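Local atomic coordinates of malic enzyme (Entamoeba histolytica, PDB entry 3NV9), a protein that probably catalyses the oxidative decarboxylation of malate to pyruvate, with NAD or NADP as the electron acceptor. Residues G119-D131 / N359-L371. Residues are numbered along the deposited sequence; the frame is centred on the assembly and turned at random.
Sequences GKALLMKYLGGID and NSVGFPGILKGAL
P364 and G128 bring the backbones of the two segments close together: the proline CB sits 3.7 Å from G128 N, and the two CA atoms are 4.3 Å apart. G128 has no side chain, and the P364 ring lies directly on its backbone; helix 363-371 crosses helix 119-128 at 73° with axes 8.8 Å apart. L127 lies alongside P364, pointing the same way, its CB against the ring CG. The chain leaves the helix at G129 with positive phi, and I130 follows, its side chain directed toward helix 363-371; its CD1 lies 3.3 Å from P364 O and also packs on L367 CB, while CG2 meets L371.

Around F363, three side chains cross at about a right angle, K120 with CD at CE1, L123 with CB at CZ and M124 with CG at CE2, the last at 3.5 Å. The phenylalanine's CG lies between its backbone N and carbonyl carbon (chi1 74°), which carries the ring to helix 119-128. The extended M124 chain then takes CE on to L367 CD1.

Against this close apolar packing, the polar ends, though also buried, are held more loosely. At one, K120 NZ stands 2.7 Å from N359 OD1, and one water accepts from both K120 NZ and N359 ND2; the same lysine is hydrogen-bonded to Y65 OH of the second subunit. At the other, K368, bent at chi2 (65°), slides past I130, and its NZ gives G129 O a weak 3.3 Å hydrogen bond, while its salt bridge goes to D448.

This joins the N-terminal and NAD-binding family regions through a buried apolar centre flanked by two lysines. The chemistry implies that apolar packing brings the helices close, whereas the charged ends of both lysines are satisfied mainly from beyond the two segments, by Y65 of the second subunit and by D448.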
ATOM      1  N   GLY A 119     -12.440   0.441  -1.540  1.00 19.71           N
ATOM      2  CA  GLY A 119     -13.281   0.620  -2.724  1.00 19.33           C
ATOM      3  C   GLY A 119     -12.741   1.757  -3.565  1.00 19.16           C
ATOM      4  O   GLY A 119     -12.720   1.656  -4.778  1.00 18.92           O
ATOM      5  N   LYS A 120     -12.276   2.831  -2.926  1.00 19.84           N
ATOM      6  CA  LYS A 120     -11.619   3.951  -3.667  1.00 20.16           C
ATOM      7  C   LYS A 120     -10.359   3.442  -4.374  1.00 20.72           C
ATOM      8  O   LYS A 120     -10.125   3.779  -5.513  1.00 21.02           O
ATOM      9  CB  LYS A 120     -11.185   5.141  -2.750  1.00 19.92           C
ATOM     10  CG  LYS A 120     -12.270   5.837  -1.927  1.00 19.54           C
ATOM     11  CD  LYS A 120     -13.077   6.806  -2.771  1.00 21.10           C
ATOM     12  CE  LYS A 120     -14.064   7.543  -1.825  1.00 21.06           C
ATOM     13  NZ  LYS A 120     -14.901   8.577  -2.603  1.00 17.77           N
ATOM     14  N   ALA A 121      -9.553   2.639  -3.684  1.00 19.82           N
ATOM     15  CA  ALA A 121      -8.324   2.188  -4.287  1.00 20.48           C
ATOM     16  C   ALA A 121      -8.691   1.276  -5.445  1.00 21.97           C
ATOM     17  O   ALA A 121      -8.007   1.319  -6.453  1.00 21.56           O
ATOM     18  CB  ALA A 121      -7.492   1.425  -3.300  1.00 20.14           C
ATOM     19  N   LEU A 122      -9.727   0.409  -5.252  1.00 21.02           N
ATOM     20  CA  LEU A 122     -10.178  -0.531  -6.289  1.00 19.56           C
ATOM     21  C   LEU A 122     -10.547   0.300  -7.549  1.00 19.58           C
ATOM     22  O   LEU A 122     -10.109  -0.017  -8.685  1.00 18.57           O
ATOM     23  CB  LEU A 122     -11.400  -1.358  -5.815  1.00 17.97           C
ATOM     24  CG  LEU A 122     -12.182  -2.098  -6.933  1.00 18.42           C
ATOM     25  CD1 LEU A 122     -11.329  -3.300  -7.511  1.00 15.18           C
ATOM     26  CD2 LEU A 122     -13.601  -2.613  -6.544  1.00 11.40           C
ATOM     27  N   LEU A 123     -11.277   1.396  -7.324  1.00 18.63           N
ATOM     28  CA  LEU A 123     -11.714   2.260  -8.460  1.00 19.26           C
ATOM     29  C   LEU A 123     -10.585   3.034  -9.126  1.00 19.05           C
ATOM     30  O   LEU A 123     -10.631   3.335 -10.322  1.00 16.82           O
ATOM     31  CB  LEU A 123     -12.784   3.255  -8.025  1.00 18.70           C
ATOM     32  CG  LEU A 123     -14.114   2.692  -7.539  1.00 21.23           C
ATOM     33  CD1 LEU A 123     -15.049   3.839  -6.999  1.00 15.10           C
ATOM     34  CD2 LEU A 123     -14.799   1.791  -8.603  1.00 12.16           C
ATOM     35  N   MET A 124      -9.593   3.417  -8.350  1.00 20.10           N
ATOM     36  CA  MET A 124      -8.460   4.136  -8.980  1.00 22.36           C
ATOM     37  C   MET A 124      -7.747   3.213  -9.975  1.00 21.51           C
ATOM     38  O   MET A 124      -7.252   3.634 -11.024  1.00 21.53           O
ATOM     39  CB  MET A 124      -7.505   4.626  -7.919  1.00 22.78           C
ATOM     40  CG  MET A 124      -8.018   5.958  -7.309  1.00 26.47           C
ATOM     41  SD  MET A 124      -7.024   6.326  -5.891  1.00 30.91           S
ATOM     42  CE  MET A 124      -8.138   7.470  -5.005  1.00 30.24           C
ATOM     43  N   LYS A 125      -7.697   1.939  -9.634  1.00 20.30           N
ATOM     44  CA  LYS A 125      -7.029   1.021 -10.535  1.00 19.94           C
ATOM     45  C   LYS A 125      -7.891   0.761 -11.763  1.00 18.65           C
ATOM     46  O   LYS A 125      -7.418   0.921 -12.868  1.00 18.56           O
ATOM     47  CB  LYS A 125      -6.669  -0.292  -9.850  1.00 18.41           C
ATOM     48  CG  LYS A 125      -5.939  -1.239 -10.805  1.00 19.92           C
ATOM     49  CD  LYS A 125      -4.540  -0.765 -11.125  1.00 21.99           C
ATOM     50  CE  LYS A 125      -3.768  -1.872 -11.808  1.00 22.69           C
ATOM     51  NZ  LYS A 125      -2.338  -1.512 -11.894  1.00 21.69           N
ATOM     52  N   TYR A 126      -9.159   0.403 -11.546  1.00 19.00           N
ATOM     53  CA  TYR A 126     -10.003  -0.071 -12.606  1.00 18.70           C
ATOM     54  C   TYR A 126     -10.560   1.018 -13.542  1.00 17.91           C
ATOM     55  O   TYR A 126     -10.874   0.748 -14.700  1.00 17.21           O
ATOM     56  CB  TYR A 126     -11.087  -0.937 -12.009  1.00 19.52           C
ATOM     57  CG  TYR A 126     -11.805  -1.807 -13.006  1.00 19.84           C
ATOM     58  CD1 TYR A 126     -11.150  -2.842 -13.631  1.00 22.35           C
ATOM     59  CD2 TYR A 126     -13.152  -1.619 -13.289  1.00 23.21           C
ATOM     60  CE1 TYR A 126     -11.827  -3.687 -14.541  1.00 26.06           C
ATOM     61  CE2 TYR A 126     -13.835  -2.445 -14.201  1.00 23.63           C
ATOM     62  CZ  TYR A 126     -13.148  -3.479 -14.823  1.00 24.16           C
ATOM     63  OH  TYR A 126     -13.749  -4.303 -15.762  1.00 27.19           O
ATOM     64  N   LEU A 127     -10.688   2.239 -13.035  1.00 16.52           N
ATOM     65  CA  LEU A 127     -11.172   3.368 -13.828  1.00 17.11           C
ATOM     66  C   LEU A 127      -9.996   4.248 -14.228  1.00 17.39           C
ATOM     67  O   LEU A 127      -9.993   4.800 -15.324  1.00 17.41           O
ATOM     68  CB  LEU A 127     -12.202   4.249 -13.057  1.00 16.65           C
ATOM     69  CG  LEU A 127     -13.379   3.473 -12.442  1.00 19.20           C
ATOM     70  CD1 LEU A 127     -14.406   4.404 -11.716  1.00 15.64           C
ATOM     71  CD2 LEU A 127     -14.070   2.522 -13.507  1.00 13.99           C
ATOM     72  N   GLY A 128      -9.007   4.392 -13.330  1.00 16.96           N
ATOM     73  CA  GLY A 128      -7.947   5.313 -13.614  1.00 18.22           C
ATOM     74  C   GLY A 128      -6.553   4.795 -13.973  1.00 19.47           C
ATOM     75  O   GLY A 128      -5.669   5.601 -14.298  1.00 19.39           O
ATOM     76  N   GLY A 129      -6.302   3.494 -13.857  1.00 19.08           N
ATOM     77  CA  GLY A 129      -4.964   3.051 -14.156  1.00 19.66           C
ATOM     78  C   GLY A 129      -3.995   3.454 -13.061  1.00 20.44           C
ATOM     79  O   GLY A 129      -2.791   3.408 -13.283  1.00 20.66           O
ATOM     80  N   ILE A 130      -4.515   3.788 -11.878  1.00 19.95           N
ATOM     81  CA  ILE A 130      -3.698   4.219 -10.775  1.00 20.63           C
ATOM     82  C   ILE A 130      -3.427   3.123  -9.748  1.00 21.23           C
ATOM     83  O   ILE A 130      -4.346   2.360  -9.416  1.00 21.33           O
ATOM     84  CB  ILE A 130      -4.372   5.427 -10.138  1.00 21.36           C
ATOM     85  CG1 ILE A 130      -4.519   6.524 -11.216  1.00 22.10           C
ATOM     86  CG2 ILE A 130      -3.558   5.986  -9.011  1.00 21.11           C
ATOM     87  CD1 ILE A 130      -5.581   7.505 -10.903  1.00 24.97           C
ATOM     88  N   ASP A 131      -2.175   2.976  -9.265  1.00 20.62           N
ATOM     89  CA  ASP A 131      -1.954   2.014  -8.119  1.00 19.77           C
ATOM     90  C   ASP A 131      -2.214   2.726  -6.787  1.00 19.72           C
ATOM     91  O   ASP A 131      -1.673   3.765  -6.550  1.00 19.99           O
ATOM     92  CB  ASP A 131      -0.566   1.401  -8.175  1.00 18.14           C
ATOM     93  CG  ASP A 131      -0.386   0.549  -9.431  1.00 18.72           C
ATOM     94  OD1 ASP A 131      -1.134  -0.435  -9.599  1.00 14.88           O
ATOM     95  OD2 ASP A 131       0.487   0.870 -10.259  1.00 16.08           O
ATOM     96  N   ASN A 359     -17.949  11.404  -6.656  1.00 19.79           N
ATOM     97  CA  ASN A 359     -16.569  11.616  -7.066  1.00 20.34           C
ATOM     98  C   ASN A 359     -15.845  10.459  -7.842  1.00 19.78           C
ATOM     99  O   ASN A 359     -14.850  10.718  -8.490  1.00 19.48           O
ATOM    100  CB  ASN A 359     -15.701  12.140  -5.916  1.00 20.74           C
ATOM    101  CG  ASN A 359     -15.726  11.248  -4.655  1.00 20.78           C
ATOM    102  OD1 ASN A 359     -15.630  10.042  -4.746  1.00 20.80           O
ATOM    103  ND2 ASN A 359     -15.803  11.883  -3.452  1.00 15.50           N
ATOM    104  N   SER A 360     -16.337   9.216  -7.726  1.00 19.22           N
ATOM    105  CA  SER A 360     -15.766   8.072  -8.392  1.00 20.68           C
ATOM    106  C   SER A 360     -15.732   8.280  -9.899  1.00 20.96           C
ATOM    107  O   SER A 360     -15.002   7.633 -10.622  1.00 22.11           O
ATOM    108  CB  SER A 360     -16.600   6.812  -8.091  1.00 20.93           C
ATOM    109  OG  SER A 360     -17.951   6.951  -8.545  1.00 21.56           O
ATOM    110  N   VAL A 361     -16.520   9.221 -10.354  1.00 21.31           N
ATOM    111  CA  VAL A 361     -16.588   9.568 -11.747  1.00 21.95           C
ATOM    112  C   VAL A 361     -15.720  10.827 -12.124  1.00 22.48           C
ATOM    113  O   VAL A 361     -15.736  11.312 -13.273  1.00 24.02           O
ATOM    114  CB  VAL A 361     -18.116   9.504 -12.124  1.00 21.87           C
ATOM    115  CG1 VAL A 361     -18.734  10.776 -12.394  1.00 22.06           C
ATOM    116  CG2 VAL A 361     -18.384   8.397 -13.123  1.00 21.08           C
ATOM    117  N   GLY A 362     -14.927  11.318 -11.165  1.00 21.66           N
ATOM    118  CA  GLY A 362     -14.013  12.453 -11.374  1.00 20.41           C
ATOM    119  C   GLY A 362     -12.625  12.179 -10.809  1.00 20.39           C
ATOM    120  O   GLY A 362     -11.624  12.430 -11.468  1.00 20.95           O
ATOM    121  N   PHE A 363     -12.527  11.573  -9.632  1.00 20.18           N
ATOM    122  CA  PHE A 363     -11.151  11.312  -9.103  1.00 20.02           C
ATOM    123  C   PHE A 363     -10.159  10.443  -9.962  1.00 19.21           C
ATOM    124  O   PHE A 363      -8.945  10.747 -10.011  1.00 18.85           O
ATOM    125  CB  PHE A 363     -11.163  10.932  -7.608  1.00 19.52           C
ATOM    126  CG  PHE A 363     -11.674   9.526  -7.294  1.00 19.90           C
ATOM    127  CD1 PHE A 363     -12.821   9.353  -6.543  1.00 17.19           C
ATOM    128  CD2 PHE A 363     -10.940   8.396  -7.653  1.00 22.13           C
ATOM    129  CE1 PHE A 363     -13.279   8.091  -6.208  1.00 17.05           C
ATOM    130  CE2 PHE A 363     -11.361   7.121  -7.291  1.00 22.48           C
ATOM    131  CZ  PHE A 363     -12.561   6.964  -6.588  1.00 19.35           C
ATOM    132  N   PRO A 364     -10.660   9.394 -10.661  1.00 17.13           N
ATOM    133  CA  PRO A 364      -9.687   8.572 -11.413  1.00 16.38           C
ATOM    134  C   PRO A 364      -8.992   9.399 -12.486  1.00 16.06           C
ATOM    135  O   PRO A 364      -7.760   9.270 -12.695  1.00 15.31           O
ATOM    136  CB  PRO A 364     -10.544   7.450 -12.022  1.00 14.56           C
ATOM    137  CG  PRO A 364     -11.726   7.370 -11.095  1.00 15.28           C
ATOM    138  CD  PRO A 364     -11.994   8.786 -10.639  1.00 16.95           C
ATOM    139  N   GLY A 365      -9.770  10.271 -13.101  1.00 17.13           N
ATOM    140  CA  GLY A 365      -9.304  11.139 -14.191  1.00 19.23           C
ATOM    141  C   GLY A 365      -8.478  12.293 -13.657  1.00 19.44           C
ATOM    142  O   GLY A 365      -7.415  12.570 -14.175  1.00 20.14           O
ATOM    143  N   ILE A 366      -8.946  12.953 -12.601  1.00 19.97           N
ATOM    144  CA  ILE A 366      -8.126  14.018 -11.964  1.00 21.02           C
ATOM    145  C   ILE A 366      -6.721  13.539 -11.524  1.00 21.36           C
ATOM    146  O   ILE A 366      -5.708  14.103 -11.928  1.00 20.99           O
ATOM    147  CB  ILE A 366      -8.914  14.731 -10.833  1.00 20.73           C
ATOM    148  CG1 ILE A 366     -10.128  15.424 -11.420  1.00 22.01           C
ATOM    149  CG2 ILE A 366      -8.067  15.775 -10.082  1.00 21.49           C
ATOM    150  CD1 ILE A 366     -11.244  15.818 -10.353  1.00 25.85           C
ATOM    151  N   LEU A 367      -6.663  12.499 -10.707  1.00 20.75           N
ATOM    152  CA  LEU A 367      -5.389  12.024 -10.235  1.00 21.60           C
ATOM    153  C   LEU A 367      -4.533  11.532 -11.420  1.00 22.26           C
ATOM    154  O   LEU A 367      -3.323  11.745 -11.448  1.00 22.62           O
ATOM    155  CB  LEU A 367      -5.576  10.885  -9.193  1.00 20.17           C
ATOM    156  CG  LEU A 367      -6.166  11.392  -7.862  1.00 23.48           C
ATOM    157  CD1 LEU A 367      -6.943  10.346  -7.064  1.00 18.26           C
ATOM    158  CD2 LEU A 367      -5.041  12.032  -6.988  1.00 19.43           C
ATOM    159  N   LYS A 368      -5.124  10.809 -12.358  1.00 22.11           N
ATOM    160  CA  LYS A 368      -4.306  10.227 -13.383  1.00 23.76           C
ATOM    161  C   LYS A 368      -3.620  11.379 -14.151  1.00 24.75           C
ATOM    162  O   LYS A 368      -2.426  11.318 -14.459  1.00 23.91           O
ATOM    163  CB  LYS A 368      -5.138   9.356 -14.354  1.00 23.36           C
ATOM    164  CG  LYS A 368      -4.288   8.597 -15.380  1.00 22.08           C
ATOM    165  CD  LYS A 368      -3.374   7.553 -14.729  1.00 22.40           C
ATOM    166  CE  LYS A 368      -2.565   6.760 -15.758  1.00 18.43           C
ATOM    167  NZ  LYS A 368      -1.574   5.918 -15.055  1.00 20.86           N
ATOM    168  N   GLY A 369      -4.397  12.425 -14.448  1.00 25.55           N
ATOM    169  CA  GLY A 369      -3.884  13.574 -15.189  1.00 26.84           C
ATOM    170  C   GLY A 369      -2.756  14.195 -14.398  1.00 27.97           C
ATOM    171  O   GLY A 369      -1.662  14.501 -14.950  1.00 28.34           O
ATOM    172  N   ALA A 370      -3.026  14.397 -13.107  1.00 26.01           N
ATOM    173  CA  ALA A 370      -2.052  15.051 -12.248  1.00 25.45           C
ATOM    174  C   ALA A 370      -0.762  14.282 -12.106  1.00 23.98           C
ATOM    175  O   ALA A 370       0.295  14.898 -11.984  1.00 23.78           O
ATOM    176  CB  ALA A 370      -2.653  15.349 -10.871  1.00 25.17           C
ATOM    177  N   LEU A 371      -0.860  12.956 -12.075  1.00 22.91           N
ATOM    178  CA  LEU A 371       0.287  12.084 -11.947  1.00 23.22           C
ATOM    179  C   LEU A 371       1.178  12.134 -13.213  1.00 24.60           C
ATOM    180  O   LEU A 371       2.441  12.138 -13.121  1.00 24.45           O
ATOM    181  CB  LEU A 371      -0.141  10.649 -11.639  1.00 22.38           C
ATOM    182  CG  LEU A 371      -0.601  10.293 -10.207  1.00 23.29           C
ATOM    183  CD1 LEU A 371      -1.032   8.845 -10.152  1.00 16.97           C
ATOM    184  CD2 LEU A 371       0.557  10.558  -9.155  1.00 21.25           C
TER
HETATM  185  O   HOH W   1     -15.174  10.735  -0.685  1.00 33.40           O